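Local coordinates for protein separin (Saccharomyces cerevisiae, PDB 5U1T) that cleaves the cohesin subunit MCD1/SCC1 as a caspase-like cysteine protease, freeing sister chromatids at anaphase onset, and is held inactive by securin for most of the cell cycle, at residues L629-K634 / S639-Y644; K1123-S1128 / V1389-L1394. All coordinates share one frame; numbering follows the deposited sequence.

Contact 1 (L629-K634 / S639-Y644); sequences LCIKSK and SSIVPY
The backbone O of I641 accepts a hydrogen bond from Y644 N at 2.7 Å. This bond lies at the start of helix 642-655, where I641 and V642 face I631 and K632 of the helix ending at 633. The same O of I641 also lies in the plane of the Y644 ring, at its edge. A longer, weak bond runs from V642 N to S639 O.

Between the two segments the contact is apolar. I631 CG2 meets I641 CG2 at 3.6 Å, methyl to methyl, with the two side chains crossing at about a right angle. In I631, CG1 sits beside the backbone N (chi1 -68°). CG2 is therefore the branch opposite that N, and it is the one that touches. V642 CG2 also approaches I631 CG2, at 4.2 Å. The other branch of V642, CG1, meets K632 CG at 4.1 Å. V642 thus touches one residue with each methyl.

The two segments form the bend of a helical hairpin, in an all-helical region of the chain. Helix 621-633 comes in, the short helix 635-638 makes the corner, and helix 642-655 runs back. K634 is at the N-cap position of that corner helix. K634 N bonds back to C630 O at 2.9 Å, an i to i-4 bond at the end of the incoming helix.

K632 takes part with both its carbon chain and its amine. Its CG belongs to the apolar contact. Beyond it the chain bends at chi3 (46°) and chi4 (60°), and NZ makes a salt bridge with D646, one turn further along the outgoing helix. I631 and I641 are both buried, and V608 of helix 602-617 packs on each of them. L590 and A645 touch I631 as well.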
ATOM      1  N   LEU A 629      -0.892  -4.047  22.122  1.00 63.74           N
ATOM      2  CA  LEU A 629      -0.337  -4.351  23.430  1.00 66.24           C
ATOM      3  C   LEU A 629      -1.250  -5.347  24.124  1.00 66.49           C
ATOM      4  O   LEU A 629      -0.791  -6.332  24.697  1.00 67.54           O
ATOM      5  CB  LEU A 629      -0.167  -3.087  24.279  1.00 63.56           C
ATOM      6  CG  LEU A 629       0.900  -2.049  23.896  1.00 62.97           C
ATOM      7  CD1 LEU A 629       0.962  -0.976  24.956  1.00 52.65           C
ATOM      8  CD2 LEU A 629       2.267  -2.683  23.672  1.00 58.74           C
ATOM      9  N   CYS A 630      -2.547  -5.097  24.044  1.00 64.75           N
ATOM     10  CA  CYS A 630      -3.503  -5.958  24.704  1.00 67.94           C
ATOM     11  C   CYS A 630      -3.453  -7.406  24.164  1.00 67.06           C
ATOM     12  O   CYS A 630      -3.479  -8.360  24.935  1.00 60.75           O
ATOM     13  CB  CYS A 630      -4.900  -5.371  24.563  1.00 67.02           C
ATOM     14  SG  CYS A 630      -6.114  -6.366  25.399  1.00 82.11           S
ATOM     15  N   ILE A 631      -3.366  -7.552  22.842  1.00 62.05           N
ATOM     16  CA  ILE A 631      -3.162  -8.853  22.203  1.00 61.24           C
ATOM     17  C   ILE A 631      -1.919  -9.555  22.732  1.00 67.66           C
ATOM     18  O   ILE A 631      -1.979 -10.702  23.187  1.00 72.28           O
ATOM     19  CB  ILE A 631      -3.027  -8.717  20.676  1.00 59.67           C
ATOM     20  CG1 ILE A 631      -4.356  -8.273  20.059  1.00 62.35           C
ATOM     21  CG2 ILE A 631      -2.511 -10.010  20.059  1.00 62.43           C
ATOM     22  CD1 ILE A 631      -4.231  -7.816  18.646  1.00 57.31           C
ATOM     23  N   LYS A 632      -0.790  -8.857  22.683  1.00 72.10           N
ATOM     24  CA  LYS A 632       0.483  -9.409  23.134  1.00 69.72           C
ATOM     25  C   LYS A 632       0.438  -9.671  24.615  1.00 68.86           C
ATOM     26  O   LYS A 632       1.339 -10.290  25.168  1.00 74.51           O
ATOM     27  CB  LYS A 632       1.636  -8.465  22.814  1.00 70.51           C
ATOM     28  CG  LYS A 632       1.784  -8.107  21.339  1.00 67.31           C
ATOM     29  CD  LYS A 632       2.603  -6.816  21.184  1.00 66.35           C
ATOM     30  CE  LYS A 632       3.841  -6.853  22.072  1.00 65.38           C
ATOM     31  NZ  LYS A 632       4.761  -7.989  21.742  1.00 70.63           N
ATOM     32  N   SER A 633      -0.610  -9.176  25.259  1.00 64.13           N
ATOM     33  CA  SER A 633      -0.838  -9.451  26.662  1.00 64.90           C
ATOM     34  C   SER A 633      -1.583 -10.789  26.829  1.00 76.27           C
ATOM     35  O   SER A 633      -1.125 -11.679  27.545  1.00 76.87           O
ATOM     36  CB  SER A 633      -1.608  -8.297  27.296  1.00 61.66           C
ATOM     37  OG  SER A 633      -2.113  -8.649  28.562  1.00 73.58           O
ATOM     38  N   LYS A 634      -2.712 -10.937  26.139  1.00 78.81           N
ATOM     39  CA  LYS A 634      -3.488 -12.173  26.167  1.00 65.83           C
ATOM     40  C   LYS A 634      -2.847 -13.230  25.262  1.00 73.28           C
ATOM     41  O   LYS A 634      -3.534 -13.913  24.491  1.00 76.64           O
ATOM     42  CB  LYS A 634      -4.931 -11.920  25.726  1.00 61.24           C
ATOM     43  CG  LYS A 634      -5.595 -10.695  26.305  1.00 60.63           C
ATOM     44  CD  LYS A 634      -5.800 -10.828  27.782  1.00 63.46           C
ATOM     45  CE  LYS A 634      -6.634  -9.682  28.324  1.00 71.47           C
ATOM     46  NZ  LYS A 634      -6.901  -9.852  29.792  1.00 78.25           N
ATOM     47  N   SER A 639      -1.426 -16.281  20.742  1.00 75.84           N
ATOM     48  CA  SER A 639      -0.012 -16.396  20.412  1.00 75.30           C
ATOM     49  C   SER A 639       0.200 -16.489  18.910  1.00 70.18           C
ATOM     50  O   SER A 639       1.214 -16.008  18.399  1.00 78.80           O
ATOM     51  CB  SER A 639       0.616 -17.612  21.097  1.00 82.82           C
ATOM     52  OG  SER A 639       0.617 -18.741  20.231  1.00 74.26           O
ATOM     53  N   SER A 640      -0.755 -17.092  18.206  1.00 68.19           N
ATOM     54  CA  SER A 640      -0.626 -17.313  16.762  1.00 76.67           C
ATOM     55  C   SER A 640      -0.698 -16.004  15.987  1.00 71.14           C
ATOM     56  O   SER A 640      -0.202 -15.886  14.867  1.00 69.93           O
ATOM     57  CB  SER A 640      -1.716 -18.280  16.257  1.00 79.99           C
ATOM     58  OG  SER A 640      -2.950 -17.621  15.982  1.00 74.56           O
ATOM     59  N   ILE A 641      -1.321 -15.016  16.605  1.00 72.66           N
ATOM     60  CA  ILE A 641      -1.615 -13.767  15.932  1.00 72.74           C
ATOM     61  C   ILE A 641      -0.628 -12.668  16.341  1.00 75.45           C
ATOM     62  O   ILE A 641      -0.520 -11.651  15.670  1.00 73.45           O
ATOM     63  CB  ILE A 641      -3.045 -13.347  16.249  1.00 67.64           C
ATOM     64  CG1 ILE A 641      -3.714 -12.750  15.045  1.00 66.80           C
ATOM     65  CG2 ILE A 641      -3.106 -12.373  17.417  1.00 67.73           C
ATOM     66  CD1 ILE A 641      -5.064 -12.262  15.411  1.00 72.33           C
ATOM     67  N   VAL A 642       0.098 -12.897  17.437  1.00 73.93           N
ATOM     68  CA  VAL A 642       1.057 -11.941  17.993  1.00 69.95           C
ATOM     69  C   VAL A 642       2.134 -11.438  17.000  1.00 71.42           C
ATOM     70  O   VAL A 642       2.582 -10.296  17.113  1.00 73.70           O
ATOM     71  CB  VAL A 642       1.751 -12.543  19.246  1.00 70.75           C
ATOM     72  CG1 VAL A 642       2.920 -11.682  19.706  1.00 71.25           C
ATOM     73  CG2 VAL A 642       0.750 -12.694  20.372  1.00 68.04           C
ATOM     74  N   PRO A 643       2.555 -12.270  16.028  1.00 71.08           N
ATOM     75  CA  PRO A 643       3.351 -11.679  14.939  1.00 70.77           C
ATOM     76  C   PRO A 643       2.690 -10.461  14.281  1.00 73.29           C
ATOM     77  O   PRO A 643       3.386  -9.548  13.815  1.00 76.19           O
ATOM     78  CB  PRO A 643       3.466 -12.828  13.928  1.00 76.46           C
ATOM     79  CG  PRO A 643       3.463 -14.053  14.783  1.00 81.04           C
ATOM     80  CD  PRO A 643       2.577 -13.747  15.979  1.00 73.64           C
ATOM     81  N   TYR A 644       1.363 -10.446  14.229  1.00 71.24           N
ATOM     82  CA  TYR A 644       0.671  -9.319  13.630  1.00 66.53           C
ATOM     83  C   TYR A 644       0.627  -8.155  14.592  1.00 69.13           C
ATOM     84  O   TYR A 644       0.734  -6.998  14.177  1.00 70.96           O
ATOM     85  CB  TYR A 644      -0.744  -9.686  13.208  1.00 63.62           C
ATOM     86  CG  TYR A 644      -0.803 -10.560  11.988  1.00 65.20           C
ATOM     87  CD1 TYR A 644      -0.648 -11.938  12.096  1.00 63.47           C
ATOM     88  CD2 TYR A 644      -1.033 -10.019  10.738  1.00 55.15           C
ATOM     89  CE1 TYR A 644      -0.707 -12.745  10.995  1.00 59.17           C
ATOM     90  CE2 TYR A 644      -1.097 -10.816   9.632  1.00 61.96           C
ATOM     91  CZ  TYR A 644      -0.936 -12.182   9.765  1.00 66.99           C
ATOM     92  OH  TYR A 644      -1.005 -13.002   8.661  1.00 77.47           O
TER

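Contact 2 (K1123-S1128 / V1389-L1394); sequences KDLMES and VCLNKL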
ATOM      1  N   LYS A1123      36.097  30.981 -13.156  1.00 74.13           N
ATOM      2  CA  LYS A1123      37.544  31.123 -13.251  1.00 69.92           C
ATOM      3  C   LYS A1123      37.964  31.156 -14.717  1.00 72.44           C
ATOM      4  O   LYS A1123      38.796  31.970 -15.124  1.00 76.08           O
ATOM      5  CB  LYS A1123      38.262  29.997 -12.507  1.00 71.78           C
ATOM      6  CG  LYS A1123      39.726  29.839 -12.900  1.00 71.27           C
ATOM      7  CD  LYS A1123      40.620  29.564 -11.704  1.00 76.78           C
ATOM      8  CE  LYS A1123      41.940  28.935 -12.128  1.00 85.90           C
ATOM      9  NZ  LYS A1123      41.736  27.547 -12.680  1.00 93.61           N
ATOM     10  N   ASP A1124      37.361  30.284 -15.516  1.00 76.83           N
ATOM     11  CA  ASP A1124      37.648  30.232 -16.946  1.00 76.46           C
ATOM     12  C   ASP A1124      37.228  31.499 -17.670  1.00 76.15           C
ATOM     13  O   ASP A1124      37.989  32.016 -18.480  1.00 80.08           O
ATOM     14  CB  ASP A1124      36.966  29.032 -17.589  1.00 75.29           C
ATOM     15  CG  ASP A1124      37.668  27.745 -17.279  1.00 80.36           C
ATOM     16  OD1 ASP A1124      38.861  27.810 -16.902  1.00 80.98           O
ATOM     17  OD2 ASP A1124      37.033  26.678 -17.411  1.00 83.97           O
ATOM     18  N   LEU A1125      36.019  31.991 -17.388  1.00 76.65           N
ATOM     19  CA  LEU A1125      35.532  33.224 -18.012  1.00 75.09           C
ATOM     20  C   LEU A1125      36.487  34.386 -17.732  1.00 75.14           C
ATOM     21  O   LEU A1125      36.846  35.148 -18.633  1.00 71.21           O
ATOM     22  CB  LEU A1125      34.122  33.572 -17.519  1.00 67.02           C
ATOM     23  CG  LEU A1125      32.950  32.888 -18.228  1.00 68.63           C
ATOM     24  CD1 LEU A1125      31.636  33.278 -17.582  1.00 69.97           C
ATOM     25  CD2 LEU A1125      32.924  33.224 -19.701  1.00 65.04           C
ATOM     26  N   MET A1126      36.899  34.501 -16.476  1.00 74.12           N
ATOM     27  CA  MET A1126      37.734  35.600 -16.032  1.00 73.53           C
ATOM     28  C   MET A1126      39.040  35.573 -16.820  1.00 76.99           C
ATOM     29  O   MET A1126      39.525  36.602 -17.298  1.00 76.35           O
ATOM     30  CB  MET A1126      37.980  35.492 -14.523  1.00 73.81           C
ATOM     31  CG  MET A1126      38.619  36.721 -13.881  1.00 83.84           C
ATOM     32  SD  MET A1126      37.549  38.180 -13.909  1.00 88.24           S
ATOM     33  CE  MET A1126      36.055  37.458 -13.285  1.00 85.14           C
ATOM     34  N   GLU A1127      39.572  34.371 -16.997  1.00 77.20           N
ATOM     35  CA  GLU A1127      40.869  34.198 -17.630  1.00 70.38           C
ATOM     36  C   GLU A1127      40.822  34.233 -19.152  1.00 70.14           C
ATOM     37  O   GLU A1127      41.862  34.262 -19.801  1.00 74.10           O
ATOM     38  CB  GLU A1127      41.490  32.890 -17.165  1.00 74.48           C
ATOM     39  CG  GLU A1127      41.819  32.889 -15.695  1.00 68.01           C
ATOM     40  CD  GLU A1127      42.378  31.563 -15.219  1.00 85.93           C
ATOM     41  OE1 GLU A1127      42.760  30.717 -16.066  1.00 93.31           O
ATOM     42  OE2 GLU A1127      42.431  31.359 -13.988  1.00 87.59           O
ATOM     43  N   SER A1128      39.622  34.251 -19.718  1.00 68.30           N
ATOM     44  CA  SER A1128      39.452  34.271 -21.174  1.00 69.69           C
ATOM     45  C   SER A1128      39.995  35.542 -21.801  1.00 73.53           C
ATOM     46  O   SER A1128      40.137  35.632 -23.022  1.00 76.82           O
ATOM     47  CB  SER A1128      37.976  34.145 -21.538  1.00 74.04           C
ATOM     48  OG  SER A1128      37.296  35.354 -21.228  1.00 70.83           O
ATOM     49  N   VAL A1389      27.774  28.832 -16.221  1.00 64.94           N
ATOM     50  CA  VAL A1389      28.209  27.512 -16.652  1.00 64.54           C
ATOM     51  C   VAL A1389      27.820  27.282 -18.108  1.00 61.06           C
ATOM     52  O   VAL A1389      28.570  26.662 -18.865  1.00 67.87           O
ATOM     53  CB  VAL A1389      27.627  26.383 -15.759  1.00 65.26           C
ATOM     54  CG1 VAL A1389      28.028  25.011 -16.307  1.00 61.76           C
ATOM     55  CG2 VAL A1389      28.100  26.537 -14.309  1.00 64.21           C
ATOM     56  N   CYS A1390      26.667  27.804 -18.507  1.00 52.11           N
ATOM     57  CA  CYS A1390      26.236  27.668 -19.892  1.00 57.44           C
ATOM     58  C   CYS A1390      27.072  28.557 -20.838  1.00 67.54           C
ATOM     59  O   CYS A1390      27.517  28.117 -21.914  1.00 64.67           O
ATOM     60  CB  CYS A1390      24.749  28.009 -20.028  1.00 54.21           C
ATOM     61  SG  CYS A1390      24.183  27.971 -21.746  1.00 64.12           S
ATOM     62  N   LEU A1391      27.276  29.806 -20.430  1.00 67.11           N
ATOM     63  CA  LEU A1391      28.122  30.702 -21.174  1.00 65.76           C
ATOM     64  C   LEU A1391      29.503  30.068 -21.360  1.00 66.44           C
ATOM     65  O   LEU A1391      30.003  29.985 -22.489  1.00 65.59           O
ATOM     66  CB  LEU A1391      28.229  32.061 -20.468  1.00 69.00           C
ATOM     67  CG  LEU A1391      29.099  33.107 -21.175  1.00 65.73           C
ATOM     68  CD1 LEU A1391      28.570  33.388 -22.579  1.00 58.67           C
ATOM     69  CD2 LEU A1391      29.217  34.397 -20.354  1.00 64.51           C
ATOM     70  N   ASN A1392      30.115  29.594 -20.278  1.00 60.45           N
ATOM     71  CA  ASN A1392      31.505  29.155 -20.391  1.00 64.15           C
ATOM     72  C   ASN A1392      31.668  27.865 -21.166  1.00 72.29           C
ATOM     73  O   ASN A1392      32.719  27.630 -21.746  1.00 76.96           O
ATOM     74  CB  ASN A1392      32.162  28.995 -19.020  1.00 73.03           C
ATOM     75  CG  ASN A1392      33.610  28.524 -19.131  1.00 77.51           C
ATOM     76  OD1 ASN A1392      34.484  29.274 -19.570  1.00 76.45           O
ATOM     77  ND2 ASN A1392      33.862  27.270 -18.758  1.00 78.59           N
ATOM     78  N   LYS A1393      30.647  27.017 -21.195  1.00 79.19           N
ATOM     79  CA  LYS A1393      30.774  25.811 -22.006  1.00 75.57           C
ATOM     80  C   LYS A1393      30.543  26.164 -23.480  1.00 73.12           C
ATOM     81  O   LYS A1393      31.226  25.636 -24.361  1.00 75.98           O
ATOM     82  CB  LYS A1393      29.820  24.705 -21.533  1.00 73.36           C
ATOM     83  CG  LYS A1393      30.138  24.174 -20.117  1.00 81.00           C
ATOM     84  CD  LYS A1393      31.634  23.784 -19.917  1.00 80.10           C
ATOM     85  CE  LYS A1393      31.978  23.671 -18.413  1.00 79.78           C
ATOM     86  NZ  LYS A1393      31.665  24.956 -17.654  1.00 74.32           N
ATOM     87  N   LEU A1394      29.600  27.069 -23.745  1.00 69.91           N
ATOM     88  CA  LEU A1394      29.370  27.540 -25.103  1.00 66.57           C
ATOM     89  C   LEU A1394      30.637  28.190 -25.654  1.00 76.53           C
ATOM     90  O   LEU A1394      31.020  27.948 -26.803  1.00 78.61           O
ATOM     91  CB  LEU A1394      28.211  28.529 -25.151  1.00 65.05           C
ATOM     92  CG  LEU A1394      26.861  27.962 -25.573  1.00 63.39           C
ATOM     93  CD1 LEU A1394      25.870  29.087 -25.798  1.00 65.59           C
ATOM     94  CD2 LEU A1394      27.009  27.123 -26.820  1.00 64.99           C
TER
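L1125 and N1392 are the pair with the most buried surface here, and their CA atoms are 6.2 Å apart. They join two helices next in sequence to strands of one mixed sheet, consistent with the caspase-like folds of separases. Helix 1111-1127 leads into strand 1132-1139, and helix 1388-1397 follows strand 1382-1385. Strand 1353-1362 lies between these two strands and pairs in parallel with both. The helix segments cross at 56°, with their axes 9.8 Å apart at the closest.

The side chains of L1125 and N1392 slide past each other in opposite directions. L1125 CG lies 4.1 Å from N1392 CB. N1392 extends from its helix, with CG opposite the backbone N (chi1 179°), and this carries its amide against the CB of D1124, the two side chains crossing at about a right angle. Y1400 also touches D1124, and A1121, one turn before L1125, touches N1392.

The branched end of L1125 continues to L1391. L1125 CD1 and CD2 both face L1391 CD2, at 3.8 and 3.9 Å, so one methyl of L1391 meets the fork of the other leucine. The two side chains cross at about a right angle. With an alanine in place of L1125, this fork is gone, and L1391 CD2 and N1392 CB would probably be left facing a gap between the helices.

L1125 O has two partners from S1128. S1128 N donates to L1125 O at 3.1 Å. S1128 OG donates to L1125 O at 2.6 Å, with a C=O...OG angle of 145° and OG slightly tilted from the carbonyl plane.

Overall arrangement
Contact 1 and contact 2 lie far apart in an elongated chain. Their centres are 67 Å apart and their nearest atoms about 52 Å, with no touch. They come in series: contact 1 closes before contact 2 opens. They share no helix and no sheet. Contact 1 is local, a bend between neighbouring helices in what is probably the helical domain. Contact 2 spans 260 intervening residues and joins helices 1111-1127 and 1388-1397, which are far apart in sequence. The probable active-site C1497 follows strand 1492-1494 of a six-stranded mixed sheet, and neither contact is near it. Contact 1 thus ties sequence neighbours, and contact 2 ties distant parts of the chain; both are structural packing.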